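PDB 3QKI: glucose-6-phosphate isomerase from Plasmodium falciparum, which probably catalyses the reversible conversion of alpha-D-glucose 6-phosphate into beta-D-fructose 6-phosphate, the second step of glycolysis. Local coordinates for residues A[52-57]-A[69-75]; A[441-445]-A[511-515]; A[478-482]-A[508-512]; A[483-489]-A[502-507]. One frame throughout, in Å; residues are numbered along the deposited sequence.

Contact 1 of 4, residues A[52-57]-A[69-75]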
loop_
_atom_site.group_PDB
_atom_site.type_symbol
_atom_site.label_atom_id
_atom_site.label_comp_id
_atom_site.label_asym_id
_atom_site.label_seq_id
_atom_site.Cartn_x
_atom_site.Cartn_y
_atom_site.Cartn_z
ATOM N N ASN A 52 22.979 2.260 -29.542
ATOM C CA ASN A 52 23.727 1.064 -29.211
ATOM C C ASN A 52 23.551 0.682 -27.749
ATOM O O ASN A 52 23.323 -0.489 -27.443
ATOM C CB ASN A 52 25.201 1.190 -29.547
ATOM C CG ASN A 52 25.771 -0.176 -29.487
ATOM O OD1 ASN A 52 25.257 -1.098 -30.144
ATOM N ND2 ASN A 52 26.667 -0.395 -28.527
ATOM N N ARG A 53 23.632 1.675 -26.856
ATOM C CA ARG A 53 23.443 1.451 -25.420
ATOM C C ARG A 53 22.018 0.939 -25.158
ATOM O O ARG A 53 21.849 -0.045 -24.428
ATOM C CB ARG A 53 23.750 2.727 -24.633
ATOM C CG ARG A 53 23.668 2.528 -23.137
ATOM C CD ARG A 53 23.804 3.822 -22.412
ATOM N NE ARG A 53 23.460 3.707 -20.982
ATOM C CZ ARG A 53 22.244 3.882 -20.474
ATOM N NH1 ARG A 53 21.213 4.110 -21.271
ATOM N NH2 ARG A 53 22.044 3.789 -19.164
ATOM N N SER A 54 21.013 1.565 -25.805
ATOM C CA SER A 54 19.601 1.190 -25.662
ATOM C C SER A 54 19.385 -0.250 -26.088
ATOM O O SER A 54 18.746 -1.010 -25.356
ATOM C CB SER A 54 18.684 2.131 -26.441
ATOM O OG SER A 54 18.723 3.412 -25.830
ATOM N N GLU A 55 19.989 -0.650 -27.226
ATOM C CA GLU A 55 19.894 -2.020 -27.728
ATOM C C GLU A 55 20.541 -3.026 -26.782
ATOM O O GLU A 55 20.037 -4.135 -26.647
ATOM C CB GLU A 55 20.470 -2.114 -29.145
ATOM C CG GLU A 55 19.527 -1.564 -30.199
ATOM C CD GLU A 55 20.033 -1.628 -31.632
ATOM O OE1 GLU A 55 19.186 -1.537 -32.550
ATOM O OE2 GLU A 55 21.261 -1.755 -31.843
ATOM N N SER A 56 21.625 -2.626 -26.101
ATOM C CA SER A 56 22.317 -3.469 -25.127
ATOM C C SER A 56 21.543 -3.586 -23.808
ATOM O O SER A 56 21.636 -4.624 -23.163
ATOM C CB SER A 56 23.701 -2.904 -24.813
ATOM O OG SER A 56 24.562 -3.025 -25.931
ATOM N N LEU A 57 20.835 -2.528 -23.392
ATOM C CA LEU A 57 20.140 -2.483 -22.086
ATOM C C LEU A 57 18.675 -2.861 -22.119
ATOM O O LEU A 57 17.990 -2.819 -21.091
ATOM C CB LEU A 57 20.361 -1.132 -21.359
ATOM C CG LEU A 57 21.815 -0.682 -21.117
ATOM C CD1 LEU A 57 21.885 0.415 -20.087
ATOM C CD2 LEU A 57 22.683 -1.810 -20.675
ATOM N N SER A 69 17.617 0.864 -19.634
ATOM C CA SER A 69 18.347 2.018 -20.166
ATOM C C SER A 69 18.249 3.305 -19.355
ATOM O O SER A 69 19.140 4.155 -19.464
ATOM C CB SER A 69 18.005 2.265 -21.637
ATOM O OG SER A 69 16.645 2.634 -21.757
ATOM N N ARG A 70 17.191 3.467 -18.542
ATOM C CA ARG A 70 17.066 4.658 -17.719
ATOM C C ARG A 70 17.679 4.427 -16.349
ATOM O O ARG A 70 17.146 4.879 -15.349
ATOM C CB ARG A 70 15.615 5.174 -17.646
ATOM C CG ARG A 70 15.056 5.561 -19.000
ATOM C CD ARG A 70 13.552 5.623 -18.950
ATOM N NE ARG A 70 12.989 5.668 -20.284
ATOM C CZ ARG A 70 12.874 4.624 -21.097
ATOM N NH1 ARG A 70 13.286 3.420 -20.709
ATOM N NH2 ARG A 70 12.383 4.782 -22.317
ATOM N N GLN A 71 18.803 3.711 -16.311
ATOM C CA GLN A 71 19.598 3.477 -15.107
ATOM C C GLN A 71 20.919 4.200 -15.305
ATOM O O GLN A 71 21.423 4.295 -16.429
ATOM C CB GLN A 71 19.802 1.967 -14.818
ATOM C CG GLN A 71 18.499 1.223 -14.519
ATOM C CD GLN A 71 17.841 1.618 -13.215
ATOM O OE1 GLN A 71 18.468 2.122 -12.279
ATOM N NE2 GLN A 71 16.569 1.364 -13.117
ATOM N N ARG A 72 21.474 4.717 -14.225
ATOM C CA ARG A 72 22.684 5.541 -14.251
ATOM C C ARG A 72 24.010 4.789 -14.420
ATOM O O ARG A 72 24.916 4.878 -13.594
ATOM C CB ARG A 72 22.688 6.544 -13.076
ATOM C CG ARG A 72 21.430 7.409 -13.022
ATOM C CD ARG A 72 21.602 8.589 -12.099
ATOM N NE ARG A 72 22.495 9.582 -12.701
ATOM C CZ ARG A 72 22.958 10.664 -12.083
ATOM N NH1 ARG A 72 22.631 10.911 -10.827
ATOM N NH2 ARG A 72 23.753 11.511 -12.726
ATOM N N TYR A 73 24.123 4.065 -15.520
ATOM C CA TYR A 73 25.335 3.350 -15.879
ATOM C C TYR A 73 25.545 3.271 -17.366
ATOM O O TYR A 73 24.586 3.165 -18.135
ATOM C CB TYR A 73 25.441 1.928 -15.234
ATOM C CG TYR A 73 24.196 1.050 -15.222
ATOM C CD1 TYR A 73 23.737 0.477 -14.035
ATOM C CD2 TYR A 73 23.581 0.659 -16.411
ATOM C CE1 TYR A 73 22.629 -0.364 -14.017
ATOM C CE2 TYR A 73 22.463 -0.168 -16.406
ATOM C CZ TYR A 73 22.006 -0.694 -15.207
ATOM O OH TYR A 73 20.921 -1.522 -15.185
ATOM N N SER A 74 26.813 3.267 -17.759
ATOM C CA SER A 74 27.228 3.028 -19.133
ATOM C C SER A 74 27.253 1.489 -19.280
ATOM O O SER A 74 27.138 0.770 -18.272
ATOM C CB SER A 74 28.630 3.582 -19.348
ATOM O OG SER A 74 29.581 2.844 -18.597
ATOM N N GLU A 75 27.445 0.970 -20.504
ATOM C CA GLU A 75 27.575 -0.476 -20.696
ATOM C C GLU A 75 28.813 -0.997 -19.943
ATOM O O GLU A 75 28.797 -2.119 -19.429
ATOM C CB GLU A 75 27.685 -0.837 -22.175
ATOM C CG GLU A 75 26.439 -0.535 -22.961
ATOM C CD GLU A 75 26.707 -0.260 -24.427
ATOM O OE1 GLU A 75 26.910 0.924 -24.795
ATOM O OE2 GLU A 75 26.740 -1.242 -25.204
HETATM O O HOH W 1 27.127 2.622 -27.050
#
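R53, on the helix 51-57, reaches across to the carbonyl oxygens of the turn that leaves strand 64-70, beside the mixed sheet of the phosphoglucose isomerase fold, where that strand lies between 58-61 and 513-518. Its CB and CG pass E75, with CB 3.6 Å from OE1 of E75. CG stands anti to the backbone N (chi1 -176°) and the chain runs extended to NE, which carries the guanidinium into the bend of 69-73, under L57 of its own helix. There NE donates to Y73 O at 3.1 Å, and NH2 reaches the same oxygen, a side-on grip on one acceptor. NH1 donates to S69 O at 2.8 Å on a lone pair, while NH2 approaches S69 O from above the carbonyl plane. Both oxygens lie within 3° of the guanidinium plane, so four bonds fix its rotation and satisfy two carbonyls of a turn with little regular structure. One face of the group is covered by L57 CD1, 3.4 Å above its centre. The same methyl meets the edge of the Y73 ring at CE2 (3.8 Å), and the ring's hydroxyl bonds T363 of helix 356-371. Near the start of helix 51-57, the E75 carboxylate stands nearly perpendicular to the guanidinium plane (86°). A water gives a proton to E75 OE1 at 2.8 Å, and S56 OG lies 2.9 Å from E75 OE2.

Contact 2 of 4, residues A[441-445]-A[511-515]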
loop_
_atom_site.group_PDB
_atom_site.type_symbol
_atom_site.label_atom_id
_atom_site.label_comp_id
_atom_site.label_asym_id
_atom_site.label_seq_id
_atom_site.Cartn_x
_atom_site.Cartn_y
_atom_site.Cartn_z
ATOM N N ILE A 441 13.711 8.321 -5.954
ATOM C CA ILE A 441 13.160 6.984 -5.710
ATOM C C ILE A 441 13.177 6.153 -7.005
ATOM O O ILE A 441 12.330 6.382 -7.873
ATOM C CB ILE A 441 11.735 7.040 -5.069
ATOM C CG1 ILE A 441 11.812 7.679 -3.654
ATOM C CG2 ILE A 441 11.114 5.619 -4.978
ATOM C CD1 ILE A 441 10.894 8.501 -3.447
ATOM N N PRO A 442 14.104 5.162 -7.134
ATOM C CA PRO A 442 14.114 4.308 -8.340
ATOM C C PRO A 442 12.764 3.607 -8.494
ATOM O O PRO A 442 12.208 3.116 -7.515
ATOM C CB PRO A 442 15.229 3.295 -8.037
ATOM C CG PRO A 442 16.135 4.043 -7.101
ATOM C CD PRO A 442 15.194 4.790 -6.213
ATOM N N VAL A 443 12.222 3.602 -9.698
ATOM C CA VAL A 443 10.913 3.012 -9.956
ATOM C C VAL A 443 11.031 1.780 -10.859
ATOM O O VAL A 443 11.941 1.686 -11.690
ATOM C CB VAL A 443 9.861 4.033 -10.495
ATOM C CG1 VAL A 443 9.662 5.216 -9.559
ATOM C CG2 VAL A 443 10.175 4.525 -11.909
ATOM N N GLU A 444 10.081 0.855 -10.697
ATOM C CA GLU A 444 9.973 -0.330 -11.536
ATOM C C GLU A 444 8.539 -0.287 -12.078
ATOM O O GLU A 444 7.581 -0.405 -11.311
ATOM C CB GLU A 444 10.284 -1.606 -10.736
ATOM C CG GLU A 444 11.749 -1.685 -10.347
ATOM C CD GLU A 444 12.206 -2.818 -9.441
ATOM O OE1 GLU A 444 11.535 -3.873 -9.405
ATOM O OE2 GLU A 444 13.276 -2.666 -8.807
ATOM N N LEU A 445 8.416 0.033 -13.373
ATOM C CA LEU A 445 7.145 0.169 -14.092
ATOM C C LEU A 445 6.864 -1.106 -14.860
ATOM O O LEU A 445 7.767 -1.647 -15.521
ATOM C CB LEU A 445 7.144 1.381 -15.039
ATOM C CG LEU A 445 7.610 2.761 -14.482
ATOM C CD1 LEU A 445 7.438 3.847 -15.513
ATOM C CD2 LEU A 445 6.832 3.169 -13.283
ATOM N N ARG A 511 16.474 10.559 -12.690
ATOM C CA ARG A 511 15.715 9.735 -11.763
ATOM C C ARG A 511 15.508 8.404 -12.464
ATOM O O ARG A 511 14.952 8.363 -13.560
ATOM C CB ARG A 511 14.430 10.448 -11.312
ATOM C CG ARG A 511 14.798 11.548 -10.301
ATOM C CD ARG A 511 13.785 12.646 -10.168
ATOM N NE ARG A 511 14.323 13.713 -9.313
ATOM C CZ ARG A 511 14.060 13.852 -8.022
ATOM N NH1 ARG A 511 14.635 14.821 -7.324
ATOM N NH2 ARG A 511 13.236 13.008 -7.409
ATOM N N PRO A 512 16.087 7.322 -11.915
ATOM C CA PRO A 512 16.102 6.065 -12.661
ATOM C C PRO A 512 14.807 5.271 -12.685
ATOM O O PRO A 512 13.998 5.355 -11.761
ATOM C CB PRO A 512 17.259 5.281 -12.011
ATOM C CG PRO A 512 17.306 5.770 -10.627
ATOM C CD PRO A 512 16.839 7.213 -10.644
ATOM N N SER A 513 14.661 4.451 -13.725
ATOM C CA SER A 513 13.520 3.558 -13.907
ATOM C C SER A 513 13.854 2.295 -14.697
ATOM O O SER A 513 14.704 2.304 -15.600
ATOM C CB SER A 513 12.346 4.273 -14.581
ATOM O OG SER A 513 12.630 4.580 -15.926
ATOM N N THR A 514 13.124 1.227 -14.382
ATOM C CA THR A 514 13.164 -0.011 -15.129
ATOM C C THR A 514 11.775 -0.176 -15.713
ATOM O O THR A 514 10.786 0.025 -15.003
ATOM C CB THR A 514 13.532 -1.193 -14.230
ATOM O OG1 THR A 514 14.834 -0.965 -13.693
ATOM C CG2 THR A 514 13.500 -2.512 -14.990
ATOM N N LEU A 515 11.691 -0.509 -16.998
ATOM C CA LEU A 515 10.419 -0.787 -17.660
ATOM C C LEU A 515 10.312 -2.270 -17.970
ATOM O O LEU A 515 11.226 -2.855 -18.552
ATOM C CB LEU A 515 10.236 0.021 -18.956
ATOM C CG LEU A 515 10.170 1.540 -18.867
ATOM C CD1 LEU A 515 10.039 2.134 -20.258
ATOM C CD2 LEU A 515 8.960 1.991 -18.118
HETATM O O HOH W 2 13.062 7.570 -10.225
#
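L445 and L515 both set CG anti to their carbonyl carbons (chi1 -49° and -63°); with the residues paired in register, this lays the two side chains side by side, pointing the same way, and CD2 of L515 packs against CD1 of L445 at 3.5 Å. In V443, CG2 sits between the backbone N and the carbonyl carbon, which brings it to 3.5 Å from CB of S513, tighter than usual for two carbons. One step earlier the rings of P442 and P512 also lie alongside, CG to CG at 4.1 Å. The backbones explain this matching: V443 pairs with S513, E444 with T514 and L445 with L515, all in parallel register. V443 N donates to P512 O at 3.2 Å, T514 N to V443 O at 3.0 Å, and L445 N to T514 O at 2.9 Å, the last nearly along the C=O axis (171° at the oxygen). A CA-H contact from S513 to V443 O (3.3 Å) adds a second approach to that carbonyl. Before the strands begin, a water lies within bonding distance of both I441 O and P512 O.

V443, L445, S513 and L515 share one face of the sheet. E444 and T514 turn to the other face; the E444 carboxylate is held there by Y533 and R536. Adjacent parallel strands joined through helices form a beta-alpha-beta crossover: here F472 and A476 of helix 464-481 cover the face carrying L445, S513 and L515, as in the alpha-beta-alpha sandwich of a sugar isomerase (SIS) domain.

Contact 3 of 4, residues A[478-482]-A[508-512]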
loop_
_atom_site.group_PDB
_atom_site.type_symbol
_atom_site.label_atom_id
_atom_site.label_comp_id
_atom_site.label_asym_id
_atom_site.label_seq_id
_atom_site.Cartn_x
_atom_site.Cartn_y
_atom_site.Cartn_z
ATOM N N ALA A 478 10.133 11.366 -18.419
ATOM C CA ALA A 478 10.122 12.589 -17.607
ATOM C C ALA A 478 11.115 12.449 -16.416
ATOM O O ALA A 478 11.864 13.382 -16.111
ATOM C CB ALA A 478 8.705 12.891 -17.096
ATOM N N LEU A 479 11.131 11.279 -15.773
ATOM C CA LEU A 479 12.037 11.009 -14.654
ATOM C C LEU A 479 13.493 11.046 -15.114
ATOM O O LEU A 479 14.323 11.662 -14.454
ATOM C CB LEU A 479 11.697 9.670 -13.977
ATOM C CG LEU A 479 10.437 9.695 -13.063
ATOM C CD1 LEU A 479 10.034 8.277 -12.656
ATOM C CD2 LEU A 479 10.659 10.566 -11.838
ATOM N N ALA A 480 13.781 10.442 -16.269
ATOM C CA ALA A 480 15.135 10.381 -16.821
ATOM C C ALA A 480 15.642 11.754 -17.287
ATOM O O ALA A 480 16.703 12.174 -16.843
ATOM C CB ALA A 480 15.195 9.367 -17.961
ATOM N N ILE A 481 14.866 12.462 -18.129
ATOM C CA ILE A 481 15.261 13.728 -18.775
ATOM C C ILE A 481 15.059 15.026 -17.997
ATOM O O ILE A 481 15.839 15.964 -18.157
ATOM C CB ILE A 481 14.756 13.795 -20.265
ATOM C CG1 ILE A 481 13.259 14.171 -20.348
ATOM C CG2 ILE A 481 15.064 12.469 -21.028
ATOM C CD1 ILE A 481 12.746 14.639 -21.720
ATOM N N GLY A 482 14.004 15.098 -17.193
ATOM C CA GLY A 482 13.709 16.303 -16.441
ATOM C C GLY A 482 13.416 17.491 -17.347
ATOM O O GLY A 482 13.026 17.322 -18.507
ATOM N N ASN A 508 14.998 18.215 -12.105
ATOM C CA ASN A 508 16.402 17.831 -12.231
ATOM C C ASN A 508 16.696 16.588 -13.059
ATOM O O ASN A 508 17.784 16.496 -13.629
ATOM C CB ASN A 508 17.123 17.841 -10.882
ATOM C CG ASN A 508 17.079 19.183 -10.187
ATOM O OD1 ASN A 508 17.219 20.247 -10.795
ATOM N ND2 ASN A 508 16.878 19.163 -8.886
ATOM N N GLY A 509 15.719 15.691 -13.215
ATOM C CA GLY A 509 15.916 14.496 -14.028
ATOM C C GLY A 509 16.932 13.551 -13.407
ATOM O O GLY A 509 17.222 13.657 -12.206
ATOM N N ASN A 510 17.491 12.631 -14.216
ATOM C CA ASN A 510 18.440 11.592 -13.764
ATOM C C ASN A 510 17.828 10.683 -12.685
ATOM O O ASN A 510 18.556 10.131 -11.862
ATOM C CB ASN A 510 19.764 12.206 -13.288
ATOM C CG ASN A 510 20.560 12.808 -14.403
ATOM O OD1 ASN A 510 20.548 12.327 -15.532
ATOM N ND2 ASN A 510 21.305 13.843 -14.093
ATOM N N ARG A 511 16.474 10.559 -12.690
ATOM C CA ARG A 511 15.715 9.735 -11.763
ATOM C C ARG A 511 15.508 8.404 -12.464
ATOM O O ARG A 511 14.952 8.363 -13.560
ATOM C CB ARG A 511 14.430 10.448 -11.312
ATOM C CG ARG A 511 14.798 11.548 -10.301
ATOM C CD ARG A 511 13.785 12.646 -10.168
ATOM N NE ARG A 511 14.323 13.713 -9.313
ATOM C CZ ARG A 511 14.060 13.852 -8.022
ATOM N NH1 ARG A 511 14.635 14.821 -7.324
ATOM N NH2 ARG A 511 13.236 13.008 -7.409
ATOM N N PRO A 512 16.087 7.322 -11.915
ATOM C CA PRO A 512 16.102 6.065 -12.661
ATOM C C PRO A 512 14.807 5.271 -12.685
ATOM O O PRO A 512 13.998 5.355 -11.761
ATOM C CB PRO A 512 17.259 5.281 -12.011
ATOM C CG PRO A 512 17.306 5.770 -10.627
ATOM C CD PRO A 512 16.839 7.213 -10.644
HETATM O O HOH W 3 19.124 13.414 -17.713
#
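L479 and A480 present the carbonyls of the last helical turn to successive amides of the loop 508-512. R511 N donates to L479 O at 3.0 Å, and N510 N to A480 O at 2.8 Å. In both bonds the donor stands well above the carbonyl plane, 49° and 40° out of it, as the loop crosses the helix end. L479 O is also approached by CA of G509 at 3.3 Å. Beside these polar links, L479 and R511 meet at about a right angle, CD2 of L479 resting on CB of R511 at 3.8 Å. A water donates to both A480 O and N510 OD1, adding a bridge beside the direct bond. The CA atoms of G482 and G509 come within 3.7 Å, and both residues have positive phi.

Farther out, the N510 amide is held by L44 and D43, and the R511 guanidinium by the carbonyls of I435 and G438, so the loop is tied to helix 44-47 and to the C-terminal end of helix 428-437 and the residue after it. G482 is the C' glycine that ends helix 464-481 with positive phi, and the returning loop supplies N-H groups to the last carbonyls of that helix.

Contact 4 of 4, residues A[483-489]-A[502-507]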
loop_
_atom_site.group_PDB
_atom_site.type_symbol
_atom_site.label_atom_id
_atom_site.label_comp_id
_atom_site.label_asym_id
_atom_site.label_seq_id
_atom_site.Cartn_x
_atom_site.Cartn_y
_atom_site.Cartn_z
ATOM N N LYS A 483 13.571 18.691 -16.816
ATOM C CA LYS A 483 13.323 19.938 -17.523
ATOM C C LYS A 483 14.171 21.014 -16.843
ATOM O O LYS A 483 13.928 21.361 -15.689
ATOM C CB LYS A 483 11.835 20.284 -17.475
ATOM C CG LYS A 483 11.512 21.610 -18.167
ATOM C CD LYS A 483 10.035 21.899 -18.148
ATOM C CE LYS A 483 9.464 21.738 -19.521
ATOM N NZ LYS A 483 9.824 22.873 -20.406
ATOM N N THR A 484 15.178 21.525 -17.561
ATOM C CA THR A 484 16.139 22.493 -17.027
ATOM C C THR A 484 15.542 23.859 -16.759
ATOM O O THR A 484 14.489 24.198 -17.302
ATOM C CB THR A 484 17.329 22.649 -17.977
ATOM O OG1 THR A 484 16.911 23.372 -19.130
ATOM C CG2 THR A 484 17.967 21.302 -18.396
ATOM N N TYR A 485 16.247 24.661 -15.969
ATOM C CA TYR A 485 15.845 26.039 -15.689
ATOM C C TYR A 485 15.681 26.823 -16.985
ATOM O O TYR A 485 14.729 27.593 -17.103
ATOM C CB TYR A 485 16.861 26.724 -14.770
ATOM C CG TYR A 485 16.469 28.135 -14.412
ATOM C CD1 TYR A 485 15.532 28.386 -13.411
ATOM C CD2 TYR A 485 17.010 29.226 -15.093
ATOM C CE1 TYR A 485 15.151 29.687 -13.085
ATOM C CE2 TYR A 485 16.629 30.539 -14.780
ATOM C CZ TYR A 485 15.718 30.762 -13.758
ATOM O OH TYR A 485 15.347 32.049 -13.436
ATOM N N GLU A 486 16.588 26.623 -17.964
ATOM C CA GLU A 486 16.456 27.336 -19.242
ATOM C C GLU A 486 15.228 26.925 -20.059
ATOM O O GLU A 486 14.660 27.784 -20.742
ATOM C CB GLU A 486 17.748 27.316 -20.068
ATOM C CG GLU A 486 18.831 28.261 -19.527
ATOM C CD GLU A 486 18.466 29.735 -19.416
ATOM O OE1 GLU A 486 17.848 30.278 -20.356
ATOM O OE2 GLU A 486 18.792 30.351 -18.378
ATOM N N GLN A 487 14.793 25.631 -19.976
ATOM C CA GLN A 487 13.581 25.164 -20.681
ATOM C C GLN A 487 12.341 25.794 -20.011
ATOM O O GLN A 487 11.404 26.200 -20.702
ATOM C CB GLN A 487 13.445 23.634 -20.656
ATOM C CG GLN A 487 14.473 22.890 -21.480
ATOM C CD GLN A 487 14.423 21.412 -21.187
ATOM O OE1 GLN A 487 15.140 20.901 -20.326
ATOM N NE2 GLN A 487 13.522 20.709 -21.861
ATOM N N VAL A 488 12.362 25.884 -18.672
ATOM C CA VAL A 488 11.321 26.514 -17.847
ATOM C C VAL A 488 11.232 28.019 -18.218
ATOM O O VAL A 488 10.136 28.535 -18.433
ATOM C CB VAL A 488 11.621 26.301 -16.330
ATOM C CG1 VAL A 488 10.765 27.213 -15.444
ATOM C CG2 VAL A 488 11.449 24.828 -15.936
ATOM N N LYS A 489 12.399 28.692 -18.324
ATOM C CA LYS A 489 12.505 30.110 -18.664
ATOM C C LYS A 489 11.964 30.373 -20.082
ATOM O O LYS A 489 11.260 31.374 -20.289
ATOM C CB LYS A 489 13.959 30.574 -18.521
ATOM C CG LYS A 489 14.140 32.073 -18.515
ATOM C CD LYS A 489 15.603 32.462 -18.330
ATOM C CE LYS A 489 15.769 33.962 -18.446
ATOM N NZ LYS A 489 17.194 34.373 -18.514
ATOM N N LEU A 502 10.341 30.633 -10.974
ATOM C CA LEU A 502 10.701 29.598 -11.961
ATOM C C LEU A 502 11.435 28.351 -11.444
ATOM O O LEU A 502 11.276 27.262 -12.011
ATOM C CB LEU A 502 11.383 30.204 -13.202
ATOM C CG LEU A 502 10.565 31.233 -14.017
ATOM C CD1 LEU A 502 11.326 31.638 -15.265
ATOM C CD2 LEU A 502 9.159 30.688 -14.402
ATOM N N THR A 503 12.199 28.498 -10.363
ATOM C CA THR A 503 12.949 27.415 -9.709
ATOM C C THR A 503 12.012 26.266 -9.281
ATOM O O THR A 503 12.382 25.105 -9.396
ATOM C CB THR A 503 13.743 27.966 -8.515
ATOM O OG1 THR A 503 12.897 28.795 -7.715
ATOM C CG2 THR A 503 14.981 28.723 -8.937
ATOM N N HIS A 504 10.780 26.611 -8.833
ATOM C CA HIS A 504 9.728 25.672 -8.418
ATOM C C HIS A 504 9.278 24.735 -9.548
ATOM O O HIS A 504 8.709 23.688 -9.283
ATOM C CB HIS A 504 8.525 26.472 -7.874
ATOM C CG HIS A 504 8.852 27.232 -6.632
ATOM N ND1 HIS A 504 8.722 26.658 -5.384
ATOM C CD2 HIS A 504 9.304 28.502 -6.483
ATOM C CE1 HIS A 504 9.112 27.590 -4.519
ATOM N NE2 HIS A 504 9.466 28.711 -5.136
ATOM N N LYS A 505 9.540 25.108 -10.802
ATOM C CA LYS A 505 9.110 24.353 -11.971
ATOM C C LYS A 505 10.218 23.506 -12.631
ATOM O O LYS A 505 9.962 22.829 -13.637
ATOM C CB LYS A 505 8.479 25.309 -12.985
ATOM C CG LYS A 505 7.149 25.884 -12.521
ATOM C CD LYS A 505 6.495 26.606 -13.690
ATOM C CE LYS A 505 5.189 27.223 -13.308
ATOM N NZ LYS A 505 4.597 27.993 -14.432
ATOM N N VAL A 506 11.427 23.520 -12.050
ATOM C CA VAL A 506 12.570 22.764 -12.578
ATOM C C VAL A 506 12.442 21.288 -12.202
ATOM O O VAL A 506 12.058 20.969 -11.079
ATOM C CB VAL A 506 13.918 23.406 -12.101
ATOM C CG1 VAL A 506 15.135 22.503 -12.360
ATOM C CG2 VAL A 506 14.118 24.787 -12.738
ATOM N N PHE A 507 12.777 20.402 -13.142
ATOM C CA PHE A 507 12.814 18.957 -12.913
ATOM C C PHE A 507 14.248 18.534 -13.163
ATOM O O PHE A 507 14.679 18.539 -14.304
ATOM C CB PHE A 507 11.873 18.202 -13.862
ATOM C CG PHE A 507 10.408 18.404 -13.604
ATOM C CD1 PHE A 507 9.639 17.386 -13.054
ATOM C CD2 PHE A 507 9.777 19.603 -13.957
ATOM C CE1 PHE A 507 8.270 17.565 -12.846
ATOM C CE2 PHE A 507 8.415 19.790 -13.717
ATOM C CZ PHE A 507 7.662 18.766 -13.184
#
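V488 forms the tight centre of this contact, wedged against the 3-10 turn 502-505. Its CG1 points anti to the backbone N (chi1 166°), which lets the two methyls divide their work: CG1 meets CB of L502 at 3.8 Å, while CG2 abuts the carbonyl O of K505 at 3.4 Å. The V488 and L502 side chains pass antiparallel to one another. At the other end K483 and F507 make a single antiparallel, hydrogen-bonded pair, K483 N to F507 O at 2.7 Å on a lone pair and F507 N to K483 O at 3.0 Å, both nearly straight (166°).

The outer side is looser. Partly exposed Y485 brings CE1 to 3.8 Å from CB of L502, the two side chains crossing at about a right angle, and its ring edge faces CG2 of V506. K489 is exposed and meets L502 CD1 with its CA and CB, its chain leading away. T503 and H504 bond N408 of the second subunit, and K505 makes a cation-pi contact with W552 of the second subunit.

A capping box starts helix 485-495: Q487 N donates to T484 OG1 at 3.2 Å, and T484 N to Q487 OE1 at 2.8 Å. K483 bends to a salt bridge with E491 on that helix. In sequence this excursion, helix 485-495 included, connects helix 464-481 to strand 513-518, and it projects outward from the chain.

How the contacts relate
Contact 2 is the core of the set, every touching residue buried and strand bonded to strand; contact 4, whose centre lies about 38 Å from that of the chain, is only partly buried. Contacts 1 and 3 lie between, each mostly buried. Chemistry follows position: regular ladder bonds in contact 2, an arginine serving irregular carbonyls in contact 1, amides meeting a helix end in contact 3, and apolar packing beside one backbone pair in contact 4. Contacts 2 and 3 share R511 and P512, and V443 packs on L479. Contact 1 joins the same sheet through R70 O and S513 N, while G482 touches F507 between contacts 3 and 4. All four also reach the second subunit.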